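Local coordinates for bromo domain-containing protein (PDB 5KO4) that is of uncharacterised function but contains a bromodomain, a module that in its family typically reads acetylated lysines, as on histones, at residues 73-77 with 90-94. Numbering follows the deposited sequence.
Sequences VQNCY and ARRIE
With CG anti to its carbonyl carbon (chi1 -50°), Tyr77 reaches across to the helix carrying Arg91 and Glu94, and the bends of Arg91 at chi2 and chi3 fold its guanidinium back over the phenol ring. Arg91 NH1 sits above the centre of that ring, and CZ lies 4.3 Å from its centroid, a cation-pi contact. The guanidinium presents its edge to the ring, the two planes being 67° apart. NH1 also forms a salt bridge with Glu82 in the loop joining the two helices, which should help fix the group over the tyrosine. The other ring face rests on the backbone oxygen of Val73, one turn back. Glu94, extended beyond CG, comes to the ring edge, and Tyr77 OH donates to its OE1 over 2.6 Å, meeting the anti side of the carboxylate. The aliphatic part of Arg91 closes in as well, its CD 3.2 Å from Tyr77 OH. Ala90 CB touches both Tyr77 CE1, at 3.6 Å, and Cys76 SG, at 3.7 Å. Val73 spreads its methyls, CG1 to Ile93 CG2 at 4.2 Å and CG2 to Glu94 CG at 3.9 Å. Ile93 continues the core toward Val18 and Leu21 of helix 8-21. The axes of 73-77 and 90-94 run roughly antiparallel, at 153°. The contact joins helices 62-80 and 85-104, the last two of the left-handed four-helix bundle characteristic of bromodomains.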
ATOM      1  N   VAL A  73       8.471   5.196  -9.396  1.00  9.01           N
ATOM      2  CA  VAL A  73       8.007   3.917  -9.934  1.00  9.03           C
ATOM      3  C   VAL A  73       9.050   2.808  -9.693  1.00 10.09           C
ATOM      4  O   VAL A  73       8.659   1.690  -9.336  1.00  9.55           O
ATOM      5  CB  VAL A  73       7.564   4.002 -11.423  1.00 12.34           C
ATOM      6  CG1 VAL A  73       6.427   5.004 -11.582  1.00 12.16           C
ATOM      7  CG2 VAL A  73       8.717   4.345 -12.361  1.00 12.26           C
ATOM      8  N   GLN A  74      10.357   3.105  -9.797  1.00  8.67           N
ATOM      9  CA  GLN A  74      11.351   2.082  -9.503  1.00  9.21           C
ATOM     10  C   GLN A  74      11.302   1.681  -8.018  1.00 11.43           C
ATOM     11  O   GLN A  74      11.453   0.499  -7.696  1.00 10.28           O
ATOM     12  CB  GLN A  74      12.754   2.532  -9.882  1.00 10.27           C
ATOM     13  CG  GLN A  74      13.784   1.392  -9.838  1.00 11.97           C
ATOM     14  CD  GLN A  74      13.401   0.266 -10.770  1.00 14.86           C
ATOM     15  OE1 GLN A  74      13.118   0.478 -11.964  1.00 16.38           O
ATOM     16  NE2 GLN A  74      13.378  -0.973 -10.266  1.00 14.55           N
ATOM     17  N   ASN A  75      11.019   2.631  -7.116  1.00  8.85           N
ATOM     18  CA  ASN A  75      10.879   2.267  -5.704  1.00  8.79           C
ATOM     19  C   ASN A  75       9.699   1.333  -5.507  1.00 10.35           C
ATOM     20  O   ASN A  75       9.784   0.388  -4.724  1.00 11.25           O
ATOM     21  CB  ASN A  75      10.697   3.509  -4.835  1.00  8.61           C
ATOM     22  CG  ASN A  75      11.965   4.279  -4.621  1.00  9.99           C
ATOM     23  OD1 ASN A  75      13.076   3.793  -4.873  1.00 10.36           O
ATOM     24  ND2 ASN A  75      11.827   5.496  -4.104  1.00  9.61           N
ATOM     25  N   CYS A  76       8.624   1.544  -6.252  1.00  9.39           N
ATOM     26  CA  CYS A  76       7.488   0.635  -6.185  1.00  9.36           C
ATOM     27  C   CYS A  76       7.910  -0.767  -6.606  1.00 10.86           C
ATOM     28  O   CYS A  76       7.573  -1.743  -5.932  1.00  9.68           O
ATOM     29  CB  CYS A  76       6.349   1.139  -7.051  1.00  9.08           C
ATOM     30  SG  CYS A  76       4.930   0.016  -7.125  1.00 10.78           S
ATOM     31  N   TYR A  77       8.648  -0.878  -7.707  1.00  9.22           N
ATOM     32  CA  TYR A  77       9.058  -2.200  -8.166  1.00  8.91           C
ATOM     33  C   TYR A  77       9.953  -2.858  -7.152  1.00 10.87           C
ATOM     34  O   TYR A  77       9.824  -4.058  -6.914  1.00 11.95           O
ATOM     35  CB  TYR A  77       9.759  -2.141  -9.530  1.00  9.01           C
ATOM     36  CG  TYR A  77       9.027  -1.363 -10.612  1.00  9.90           C
ATOM     37  CD1 TYR A  77       7.640  -1.255 -10.609  1.00 11.14           C
ATOM     38  CD2 TYR A  77       9.729  -0.637 -11.565  1.00 10.80           C
ATOM     39  CE1 TYR A  77       6.972  -0.470 -11.553  1.00 11.36           C
ATOM     40  CE2 TYR A  77       9.072   0.151 -12.507  1.00 11.84           C
ATOM     41  CZ  TYR A  77       7.695   0.260 -12.471  1.00 12.58           C
ATOM     42  OH  TYR A  77       7.030   1.053 -13.381  1.00 13.24           O
ATOM     43  N   ALA A  90       2.002   1.378 -11.146  1.00  9.78           N
ATOM     44  CA  ALA A  90       3.225   2.153 -11.364  1.00  9.14           C
ATOM     45  C   ALA A  90       3.728   1.990 -12.799  1.00 10.33           C
ATOM     46  O   ALA A  90       4.194   2.960 -13.385  1.00  9.68           O
ATOM     47  CB  ALA A  90       4.309   1.724 -10.387  1.00  9.83           C
ATOM     48  N   ARG A  91       3.587   0.786 -13.390  1.00  9.99           N
ATOM     49  CA  ARG A  91       4.026   0.567 -14.775  1.00 10.22           C
ATOM     50  C   ARG A  91       3.182   1.380 -15.744  1.00 10.96           C
ATOM     51  O   ARG A  91       3.734   1.951 -16.685  1.00  9.81           O
ATOM     52  CB  ARG A  91       3.950  -0.919 -15.153  1.00 13.35           C
ATOM     53  CG  ARG A  91       5.096  -1.767 -14.583  1.00 17.71           C
ATOM     54  CD  ARG A  91       6.397  -1.497 -15.238  1.00 19.62           C
ATOM     55  NE  ARG A  91       7.124  -2.714 -15.604  1.00 18.32           N
ATOM     56  CZ  ARG A  91       7.939  -3.395 -14.801  1.00 17.22           C
ATOM     57  NH1 ARG A  91       8.031  -3.084 -13.514  1.00 15.22           N
ATOM     58  NH2 ARG A  91       8.621  -4.426 -15.263  1.00 15.68           N
ATOM     59  N   ARG A  92       1.849   1.440 -15.537  1.00  9.80           N
ATOM     60  CA  ARG A  92       1.018   2.252 -16.437  1.00  9.23           C
ATOM     61  C   ARG A  92       1.428   3.722 -16.336  1.00 11.19           C
ATOM     62  O   ARG A  92       1.448   4.429 -17.340  1.00 10.51           O
ATOM     63  CB  ARG A  92      -0.472   2.112 -16.108  1.00 10.99           C
ATOM     64  CG  ARG A  92      -1.058   0.720 -16.309  1.00 11.72           C
ATOM     65  CD  ARG A  92      -0.625   0.008 -17.580  1.00 13.53           C
ATOM     66  NE  ARG A  92      -0.948   0.775 -18.793  1.00 14.03           N
ATOM     67  CZ  ARG A  92      -0.645   0.386 -20.025  1.00 18.57           C
ATOM     68  NH1 ARG A  92      -0.026  -0.773 -20.231  1.00 17.65           N
ATOM     69  NH2 ARG A  92      -0.969   1.147 -21.067  1.00 15.85           N
ATOM     70  N   ILE A  93       1.771   4.180 -15.130  1.00  9.27           N
ATOM     71  CA  ILE A  93       2.222   5.547 -14.915  1.00  8.71           C
ATOM     72  C   ILE A  93       3.585   5.757 -15.576  1.00 10.57           C
ATOM     73  O   ILE A  93       3.792   6.791 -16.205  1.00 10.29           O
ATOM     74  CB  ILE A  93       2.244   5.841 -13.396  1.00 10.82           C
ATOM     75  CG1 ILE A  93       0.804   5.989 -12.885  1.00 11.26           C
ATOM     76  CG2 ILE A  93       3.075   7.111 -13.080  1.00 11.76           C
ATOM     77  CD1 ILE A  93       0.665   5.978 -11.383  1.00 12.42           C
ATOM     78  N   GLU A  94       4.495   4.782 -15.473  1.00  8.63           N
ATOM     79  CA  GLU A  94       5.800   4.886 -16.101  1.00  8.10           C
ATOM     80  C   GLU A  94       5.646   4.986 -17.619  1.00  9.48           C
ATOM     81  O   GLU A  94       6.321   5.785 -18.267  1.00  9.47           O
ATOM     82  CB  GLU A  94       6.681   3.680 -15.746  1.00  9.46           C
ATOM     83  CG  GLU A  94       8.113   3.870 -16.217  1.00 11.44           C
ATOM     84  CD  GLU A  94       9.041   2.707 -15.966  1.00 23.92           C
ATOM     85  OE1 GLU A  94       8.616   1.734 -15.314  1.00 15.09           O
ATOM     86  OE2 GLU A  94      10.178   2.739 -16.482  1.00 28.71           O
TER